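Local coordinates for protein putative HTH-type transcriptional regulator ybaQ (Escherichia coli, PDB 2EBY) that probably binds DNA through a helix-turn-helix domain and may act as a transcriptional regulator, at residues P8-P11 and G12-L15; S40-A43 and L44-N48; D78-E81 and V82-M86; T88-E91 and L92-E96. All coordinates share one frame; numbering follows the deposited sequence.

In the fold
The four contacts follow one another along a mostly helical chain. Contact 1 starts helix 11-20 and contact 2 ends helix 38-45, the second helix of the predicted DNA-binding helix-turn-helix; their centres lie about 10 Å apart, and Leu-15 packs on both Leu-44 and Ile-45. Contact 3 closes helix 67-83; its centre is about 17 Å from that of contact 1, yet the two touch where Pro-8 packs on Trp-80. Contact 4 covers most of helix 86-94, its centre about 13 Å from that of contact 3 and about 31 Å from that of contact 2. Gln-89 of contact 4 reaches back to Val-82 O, and both of these last contacts touch the second subunit.

Contact 1 (P8-P11 and G12-L15); sequences PTTP and GDIL
Thr-10 O takes two backbone N-H groups at the start of helix 11-20: a nearly straight bond from Ile-14 N at 3.2 Å, with an N-H...O angle of 165°, and a weak one from Asp-13 N. The main partner of Asp-13 N is the hydroxyl of the same threonine, Thr-10 OG1, 3.0 Å away. Thr-10 is the N-cap residue, its side chain covering an amide of the first turn that no carbonyl of a preceding turn can take. With chi1 at 70°, OG1 stands between the backbone N and the carbonyl carbon and leans forward over the first turn. Pro-11, whose ring nitrogen has no hydrogen to offer, fits this first position and passes the regular pattern on through Leu-15 N to Pro-11 O, 2.9 Å. The Asp-13 side chain slants past that of Thr-10, with Asp-13 CG 3.3 Å from Thr-10 OG1. On another side, Ile-14 swings CD1 back to 3.4 Å from Thr-9 OG1, the two side chains meeting at about a right angle; the isoleucine CG1 lies anti to the carbonyl carbon (chi1 -64°), which sends that branch back toward the loop. Pro-11 and Ile-14 pack on Leu-73 of helix 67-83.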
loop_
_atom_site.group_PDB
_atom_site.type_symbol
_atom_site.label_atom_id
_atom_site.label_comp_id
_atom_site.label_asym_id
_atom_site.label_seq_id
_atom_site.Cartn_x
_atom_site.Cartn_y
_atom_site.Cartn_z
ATOM N N PRO A 8 6.356 14.740 -1.730
ATOM C CA PRO A 8 6.798 14.044 -2.938
ATOM C C PRO A 8 5.824 14.226 -4.087
ATOM O O PRO A 8 4.654 14.562 -3.880
ATOM C CB PRO A 8 6.867 12.600 -2.485
ATOM C CG PRO A 8 5.656 12.508 -1.601
ATOM C CD PRO A 8 5.672 13.812 -0.809
ATOM N N THR A 9 6.312 13.998 -5.301
ATOM C CA THR A 9 5.463 14.116 -6.465
ATOM C C THR A 9 4.536 12.903 -6.488
ATOM O O THR A 9 4.981 11.754 -6.390
ATOM C CB THR A 9 6.291 14.158 -7.760
ATOM O OG1 THR A 9 7.064 12.956 -7.876
ATOM C CG2 THR A 9 7.224 15.365 -7.750
ATOM N N THR A 10 3.243 13.170 -6.598
ATOM C CA THR A 10 2.251 12.114 -6.633
ATOM C C THR A 10 2.398 11.362 -7.949
ATOM O O THR A 10 3.031 11.853 -8.882
ATOM C CB THR A 10 0.841 12.709 -6.565
ATOM O OG1 THR A 10 0.562 13.393 -7.790
ATOM C CG2 THR A 10 0.735 13.704 -5.413
ATOM N N PRO A 11 1.839 10.147 -8.036
ATOM C CA PRO A 11 1.949 9.400 -9.291
ATOM C C PRO A 11 1.199 10.180 -10.373
ATOM O O PRO A 11 1.550 10.127 -11.550
ATOM C CB PRO A 11 1.270 8.076 -8.965
ATOM C CG PRO A 11 1.479 7.934 -7.503
ATOM C CD PRO A 11 1.231 9.316 -6.985
ATOM N N GLY A 12 0.163 10.905 -9.945
ATOM C CA GLY A 12 -0.631 11.708 -10.858
ATOM C C GLY A 12 0.196 12.790 -11.525
ATOM O O GLY A 12 0.062 13.024 -12.725
ATOM N N ASP A 13 1.055 13.453 -10.756
ATOM C CA ASP A 13 1.900 14.503 -11.317
ATOM C C ASP A 13 2.898 13.917 -12.310
ATOM O O ASP A 13 3.139 14.489 -13.373
ATOM C CB ASP A 13 2.652 15.250 -10.209
ATOM C CG ASP A 13 1.732 16.098 -9.344
ATOM O OD1 ASP A 13 0.644 16.491 -9.823
ATOM O OD2 ASP A 13 2.107 16.386 -8.187
ATOM N N ILE A 14 3.478 12.773 -11.963
ATOM C CA ILE A 14 4.434 12.128 -12.851
ATOM C C ILE A 14 3.730 11.784 -14.159
ATOM O O ILE A 14 4.277 11.977 -15.243
ATOM C CB ILE A 14 4.996 10.829 -12.232
ATOM C CG1 ILE A 14 5.791 11.152 -10.962
ATOM C CG2 ILE A 14 5.870 10.110 -13.242
ATOM C CD1 ILE A 14 7.006 12.041 -11.186
ATOM N N LEU A 15 2.508 11.273 -14.043
ATOM C CA LEU A 15 1.727 10.889 -15.206
ATOM C C LEU A 15 1.411 12.098 -16.087
ATOM O O LEU A 15 1.625 12.074 -17.298
ATOM C CB LEU A 15 0.431 10.211 -14.754
ATOM C CG LEU A 15 -0.550 9.791 -15.847
ATOM C CD1 LEU A 15 0.117 8.786 -16.766
ATOM C CD2 LEU A 15 -1.810 9.199 -15.214
#

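Contact 2 (S40-A43 and L44-N48); sequences SVSA and LINNN
Val-41 and Ile-45 lie side by side, one helical turn apart and pointing the same way, with Val-41 CG1 4.1 Å from Ile-45 CD1. The isoleucine branch runs back along the helix because CG1 is anti to its carbonyl carbon (chi1 -69°), which also brings Ile-45 CG1 to 3.3 Å from Val-41 O. That oxygen accepts from Ile-45 N at 2.9 Å, almost straight at 171°. Val-41 faces Leu-30 and Leu-34, Ile-45 faces Leu-16 and Leu-20, and both meet Ile-27: together they seat this second helix of the predicted helix-turn-helix against helices 27-34 and 11-20. Leu-44 turns its end away from the preceding turn and packs on Met-55 and Leu-59 of helix 53-63. At the far end the backbone leaves the helix in a Schellman motif. Asn-47 takes a positive phi of 64°, and Asn-48 N bonds back to Ala-43 O at 2.9 Å, lying in the carbonyl plane, while Asn-47 N bonds to Leu-44 O. Asn-46 N still makes a regular bond, to Ser-42 O. The helix has an apolar side turned into the domain and a polar end of asparagines, where the last helical carbonyls are met by backbone amides.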
loop_
_atom_site.group_PDB
_atom_site.type_symbol
_atom_site.label_atom_id
_atom_site.label_comp_id
_atom_site.label_asym_id
_atom_site.label_seq_id
_atom_site.Cartn_x
_atom_site.Cartn_y
_atom_site.Cartn_z
ATOM N N SER A 40 -11.639 7.668 -13.694
ATOM C CA SER A 40 -10.618 7.011 -12.866
ATOM C C SER A 40 -9.264 7.691 -13.085
ATOM O O SER A 40 -8.530 7.940 -12.135
ATOM C CB SER A 40 -10.461 5.526 -13.222
ATOM O OG SER A 40 -11.610 4.783 -12.882
ATOM N N VAL A 41 -8.934 7.963 -14.345
ATOM C CA VAL A 41 -7.671 8.603 -14.679
ATOM C C VAL A 41 -7.625 9.994 -14.060
ATOM O O VAL A 41 -6.615 10.398 -13.473
ATOM C CB VAL A 41 -7.489 8.714 -16.214
ATOM C CG1 VAL A 41 -6.182 9.419 -16.533
ATOM C CG2 VAL A 41 -7.517 7.330 -16.846
ATOM N N SER A 42 -8.731 10.724 -14.180
ATOM C CA SER A 42 -8.801 12.063 -13.621
ATOM C C SER A 42 -8.646 12.034 -12.100
ATOM O O SER A 42 -8.006 12.911 -11.523
ATOM C CB SER A 42 -10.129 12.729 -13.996
ATOM O OG SER A 42 -10.235 14.011 -13.390
ATOM N N ALA A 43 -9.231 11.031 -11.449
ATOM C CA ALA A 43 -9.123 10.916 -9.997
ATOM C C ALA A 43 -7.698 10.551 -9.586
ATOM O O ALA A 43 -7.234 10.956 -8.525
ATOM C CB ALA A 43 -10.093 9.871 -9.473
ATOM N N LEU A 44 -7.018 9.764 -10.411
ATOM C CA LEU A 44 -5.646 9.379 -10.113
ATOM C C LEU A 44 -4.767 10.618 -10.188
ATOM O O LEU A 44 -3.997 10.900 -9.284
ATOM C CB LEU A 44 -5.148 8.338 -11.118
ATOM C CG LEU A 44 -3.661 7.982 -10.997
ATOM C CD1 LEU A 44 -3.368 7.481 -9.589
ATOM C CD2 LEU A 44 -3.293 6.932 -12.031
ATOM N N ILE A 45 -4.904 11.359 -11.281
ATOM C CA ILE A 45 -4.133 12.573 -11.508
ATOM C C ILE A 45 -4.312 13.624 -10.415
ATOM O O ILE A 45 -3.355 14.303 -10.043
ATOM C CB ILE A 45 -4.509 13.198 -12.862
ATOM C CG1 ILE A 45 -4.013 12.296 -13.989
ATOM C CG2 ILE A 45 -3.931 14.597 -12.979
ATOM C CD1 ILE A 45 -4.213 12.873 -15.359
ATOM N N ASN A 46 -5.528 13.753 -9.894
ATOM C CA ASN A 46 -5.790 14.744 -8.862
ATOM C C ASN A 46 -5.639 14.224 -7.448
ATOM O O ASN A 46 -5.914 14.939 -6.490
ATOM C CB ASN A 46 -7.178 15.338 -9.055
ATOM C CG ASN A 46 -7.299 16.077 -10.359
ATOM O OD1 ASN A 46 -8.141 15.752 -11.197
ATOM N ND2 ASN A 46 -6.443 17.073 -10.551
ATOM N N ASN A 47 -5.215 12.970 -7.329
ATOM C CA ASN A 47 -4.983 12.343 -6.032
ATOM C C ASN A 47 -6.225 12.179 -5.151
ATOM O O ASN A 47 -6.145 12.279 -3.927
ATOM C CB ASN A 47 -3.893 13.123 -5.279
ATOM C CG ASN A 47 -3.270 12.316 -4.150
ATOM O OD1 ASN A 47 -3.101 11.102 -4.266
ATOM N ND2 ASN A 47 -2.914 12.990 -3.057
ATOM N N ASN A 48 -7.369 11.911 -5.774
ATOM C CA ASN A 48 -8.608 11.702 -5.029
ATOM C C ASN A 48 -8.812 10.205 -4.861
ATOM O O ASN A 48 -9.699 9.752 -4.132
ATOM C CB ASN A 48 -9.796 12.304 -5.781
ATOM C CG ASN A 48 -9.783 13.821 -5.758
ATOM O OD1 ASN A 48 -10.022 14.438 -4.718
ATOM N ND2 ASN A 48 -9.485 14.429 -6.899
#

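Contact 3 (D78-E81 and V82-M86); sequences DLWE and VENNM
Helix 67-83 runs out here: Glu-83 N still bonds to Leu-79 O at 3.1 Å with an angle of 165°, but Asn-84 N reaches Trp-80 O only weakly, and Asn-84 is the first residue to leave helical angles. The asparagine side chain folds back to the same oxygen, so that Trp-80 O also accepts from Asn-84 ND2 at 2.8 Å, the donor standing above the carbonyl plane. ND2 comes over one face of the Trp-80 indole, tighter to the ring than normal and so doubtful in detail, with Asn-84 CG 3.6 Å above the ring plane toward its rim and the two planes 39° apart. CG of Trp-80 is anti to the backbone N (chi1 -180°), which swings the indole outward from the helix with a slight lean toward its C-terminal end. Pro-8 and Lys-7 meet the same tryptophan. A serine in place of Trp-80 would probably leave the amide of Asn-84 without its aromatic floor and Pro-8 without the ring it packs on. Beyond this helix end Asn-85 is the N-cap of helix 86-94, its OD1 accepting from Thr-88 N. Leu-79 and Val-82 pack on Phe-57 and Thr-53 of the second subunit, respectively.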
loop_
_atom_site.group_PDB
_atom_site.type_symbol
_atom_site.label_atom_id
_atom_site.label_comp_id
_atom_site.label_asym_id
_atom_site.label_seq_id
_atom_site.Cartn_x
_atom_site.Cartn_y
_atom_site.Cartn_z
ATOM N N ASP A 78 2.056 7.964 0.578
ATOM C CA ASP A 78 1.481 7.364 1.775
ATOM C C ASP A 78 2.330 7.694 2.999
ATOM O O ASP A 78 1.805 8.023 4.060
ATOM C CB ASP A 78 1.356 5.844 1.622
ATOM C CG ASP A 78 0.316 5.436 0.577
ATOM O OD1 ASP A 78 -0.662 6.186 0.366
ATOM O OD2 ASP A 78 0.468 4.354 -0.022
ATOM N N LEU A 79 3.645 7.610 2.842
ATOM C CA LEU A 79 4.558 7.907 3.931
ATOM C C LEU A 79 4.455 9.370 4.332
ATOM O O LEU A 79 4.434 9.688 5.517
ATOM C CB LEU A 79 5.991 7.573 3.523
ATOM C CG LEU A 79 6.366 6.112 3.764
ATOM C CD1 LEU A 79 7.469 5.676 2.816
ATOM C CD2 LEU A 79 6.795 5.952 5.213
ATOM N N TRP A 80 4.385 10.256 3.344
ATOM C CA TRP A 80 4.270 11.679 3.613
ATOM C C TRP A 80 3.004 11.967 4.420
ATOM O O TRP A 80 3.047 12.702 5.403
ATOM C CB TRP A 80 4.227 12.465 2.303
ATOM C CG TRP A 80 4.118 13.938 2.506
ATOM C CD1 TRP A 80 5.138 14.809 2.749
ATOM C CD2 TRP A 80 2.911 14.707 2.538
ATOM N NE1 TRP A 80 4.642 16.078 2.933
ATOM C CE2 TRP A 80 3.278 16.046 2.811
ATOM C CE3 TRP A 80 1.552 14.402 2.368
ATOM C CZ2 TRP A 80 2.334 17.076 2.917
ATOM C CZ3 TRP A 80 0.610 15.429 2.475
ATOM C CH2 TRP A 80 1.011 16.750 2.748
ATOM N N GLU A 81 1.881 11.379 4.009
ATOM C CA GLU A 81 0.609 11.596 4.698
ATOM C C GLU A 81 0.634 11.225 6.174
ATOM O O GLU A 81 0.028 11.915 6.993
ATOM C CB GLU A 81 -0.521 10.825 4.013
ATOM C CG GLU A 81 -0.724 11.200 2.555
ATOM C CD GLU A 81 -1.924 10.512 1.928
ATOM O OE1 GLU A 81 -2.167 9.329 2.253
ATOM O OE2 GLU A 81 -2.615 11.146 1.101
ATOM N N VAL A 82 1.311 10.132 6.518
ATOM C CA VAL A 82 1.389 9.713 7.912
ATOM C C VAL A 82 2.287 10.661 8.696
ATOM O O VAL A 82 1.961 11.052 9.815
ATOM C CB VAL A 82 1.933 8.273 8.043
ATOM C CG1 VAL A 82 2.254 7.964 9.502
ATOM C CG2 VAL A 82 0.903 7.280 7.516
ATOM N N GLU A 83 3.414 11.032 8.096
ATOM C CA GLU A 83 4.376 11.932 8.728
ATOM C C GLU A 83 3.841 13.335 8.987
ATOM O O GLU A 83 4.329 14.033 9.874
ATOM C CB GLU A 83 5.634 12.035 7.869
ATOM C CG GLU A 83 6.562 10.846 7.994
ATOM C CD GLU A 83 7.552 10.769 6.852
ATOM O OE1 GLU A 83 7.784 11.809 6.198
ATOM O OE2 GLU A 83 8.104 9.674 6.614
ATOM N N ASN A 84 2.837 13.745 8.221
ATOM C CA ASN A 84 2.266 15.077 8.374
ATOM C C ASN A 84 0.889 15.100 9.035
ATOM O O ASN A 84 0.154 16.088 8.945
ATOM C CB ASN A 84 2.235 15.766 7.009
ATOM C CG ASN A 84 3.633 16.082 6.495
ATOM O OD1 ASN A 84 4.265 17.044 6.935
ATOM N ND2 ASN A 84 4.130 15.258 5.575
ATOM N N ASN A 85 0.550 14.004 9.700
ATOM C CA ASN A 85 -0.705 13.894 10.422
ATOM C C ASN A 85 -0.292 13.980 11.886
ATOM O O ASN A 85 0.244 13.023 12.446
ATOM C CB ASN A 85 -1.367 12.550 10.141
ATOM C CG ASN A 85 -2.705 12.409 10.827
ATOM O OD1 ASN A 85 -2.847 12.740 12.000
ATOM N ND2 ASN A 85 -3.692 11.903 10.104
ATOM N N MET A 86 -0.524 15.132 12.503
ATOM C CA MET A 86 -0.137 15.334 13.892
ATOM C C MET A 86 -0.809 14.412 14.900
ATOM O O MET A 86 -0.193 14.025 15.892
ATOM C CB MET A 86 -0.361 16.793 14.285
ATOM C CG MET A 86 0.617 17.752 13.627
ATOM S SD MET A 86 2.337 17.238 13.861
ATOM C CE MET A 86 2.944 17.310 12.187
#

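Contact 4 (T88-E91 and L92-E96); sequences TQEE and LGRIE
Leu-92 nestles against the preceding turn: its CG sits 3.2 Å from Thr-88 O, and its CD1 meets both Thr-88 CG2 at 4.0 Å and Gln-89 NE2 at 3.7 Å. The leucine and the threonine lie side by side and point the same way, whereas the glutamine crosses the leucine obliquely. With CG anti to the carbonyl carbon (chi1 -73°), the leucine is directed back along the helix toward these two. Cut back to an alanine, Leu-92 would no longer fill the space beside the Thr-88 methyl, which is likely to leave a gap there and the Gln-89 amide with less to lie against. Underneath, Leu-92 N bonds to Thr-88 O at 2.7 Å, and Gly-93 N to Gln-89 O at 2.9 Å. The next shell fixes the glutamine: Gln-89 NE2 probably donates to Val-82 O at the end of helix 67-83. Elsewhere on the helix Glu-90 and Arg-94 run alongside each other in a long salt bridge, OE1 to NH2 4.0 Å, with carboxylate and guanidinium planes 86° apart and no N-H aimed at the oxygen, so only charge links them. Glu-91 turns to the second subunit, where its OE2 pairs with Arg-58, and Ile-95 packs on Leu-33 of that subunit. Arg-94 N bonds to Glu-91 O, three residues back, as in the final turn of an alpha-helix, here a short amphipathic one that lies against the partner subunit.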
loop_
_atom_site.group_PDB
_atom_site.type_symbol
_atom_site.label_atom_id
_atom_site.label_comp_id
_atom_site.label_asym_id
_atom_site.label_seq_id
_atom_site.Cartn_x
_atom_site.Cartn_y
_atom_site.Cartn_z
ATOM N N THR A 88 -1.625 11.353 14.446
ATOM C CA THR A 88 -0.919 10.081 14.336
ATOM C C THR A 88 0.474 10.140 14.968
ATOM O O THR A 88 0.891 9.210 15.655
ATOM C CB THR A 88 -0.773 9.651 12.864
ATOM O OG1 THR A 88 -2.054 9.691 12.227
ATOM C CG2 THR A 88 -0.219 8.230 12.778
ATOM N N GLN A 89 1.186 11.236 14.739
ATOM C CA GLN A 89 2.530 11.399 15.280
ATOM C C GLN A 89 2.589 11.414 16.812
ATOM O O GLN A 89 3.426 10.737 17.417
ATOM C CB GLN A 89 3.165 12.666 14.707
ATOM C CG GLN A 89 3.485 12.584 13.224
ATOM C CD GLN A 89 4.389 11.411 12.893
ATOM O OE1 GLN A 89 5.474 11.270 13.461
ATOM N NE2 GLN A 89 3.946 10.562 11.971
ATOM N N GLU A 90 1.713 12.189 17.438
ATOM C CA GLU A 90 1.688 12.241 18.893
ATOM C C GLU A 90 1.363 10.860 19.423
ATOM O O GLU A 90 1.954 10.388 20.386
ATOM C CB GLU A 90 0.651 13.261 19.378
ATOM C CG GLU A 90 1.133 14.688 19.285
ATOM C CD GLU A 90 2.481 14.873 19.964
ATOM O OE1 GLU A 90 2.606 14.468 21.145
ATOM O OE2 GLU A 90 3.412 15.417 19.324
ATOM N N GLU A 91 0.419 10.228 18.743
ATOM C CA GLU A 91 -0.051 8.888 19.054
ATOM C C GLU A 91 1.104 7.883 18.976
ATOM O O GLU A 91 1.328 7.092 19.888
ATOM C CB GLU A 91 -1.169 8.547 18.065
ATOM C CG GLU A 91 -2.012 7.378 18.396
ATOM C CD GLU A 91 -3.237 7.382 17.542
ATOM O OE1 GLU A 91 -4.127 8.224 17.788
ATOM O OE2 GLU A 91 -3.292 6.562 16.612
ATOM N N LEU A 92 1.857 7.951 17.888
ATOM C CA LEU A 92 3.002 7.074 17.690
ATOM C C LEU A 92 4.035 7.322 18.778
ATOM O O LEU A 92 4.751 6.414 19.195
ATOM C CB LEU A 92 3.647 7.324 16.321
ATOM C CG LEU A 92 2.925 6.838 15.063
ATOM C CD1 LEU A 92 3.607 7.440 13.833
ATOM C CD2 LEU A 92 2.949 5.314 15.014
ATOM N N GLY A 93 4.099 8.568 19.236
ATOM C CA GLY A 93 5.041 8.930 20.278
ATOM C C GLY A 93 4.653 8.367 21.634
ATOM O O GLY A 93 5.514 8.169 22.491
ATOM N N ARG A 94 3.364 8.100 21.832
ATOM C CA ARG A 94 2.881 7.560 23.099
ATOM C C ARG A 94 2.829 6.027 23.146
ATOM O O ARG A 94 2.618 5.454 24.214
ATOM C CB ARG A 94 1.492 8.133 23.418
ATOM C CG ARG A 94 1.471 9.651 23.625
ATOM C CD ARG A 94 2.355 10.053 24.798
ATOM N NE ARG A 94 2.833 11.435 24.717
ATOM C CZ ARG A 94 2.178 12.498 25.179
ATOM N NH1 ARG A 94 0.995 12.358 25.773
ATOM N NH2 ARG A 94 2.712 13.707 25.052
ATOM N N ILE A 95 3.030 5.365 22.005
ATOM C CA ILE A 95 2.992 3.900 21.950
ATOM C C ILE A 95 4.101 3.191 22.735
ATOM O O ILE A 95 5.286 3.489 22.575
ATOM C CB ILE A 95 3.058 3.385 20.491
ATOM C CG1 ILE A 95 1.693 3.537 19.819
ATOM C CG2 ILE A 95 3.502 1.925 20.466
ATOM C CD1 ILE A 95 1.658 3.038 18.391
ATOM N N GLU A 96 3.700 2.233 23.561
ATOM C CA GLU A 96 4.634 1.448 24.360
ATOM C C GLU A 96 5.089 0.236 23.547
ATOM O O GLU A 96 4.270 -0.457 22.938
ATOM C CB GLU A 96 3.956 0.983 25.655
ATOM C CG GLU A 96 4.768 -0.005 26.480
ATOM C CD GLU A 96 4.071 -0.392 27.780
ATOM O OE1 GLU A 96 2.844 -0.618 27.765
ATOM O OE2 GLU A 96 4.752 -0.484 28.818
#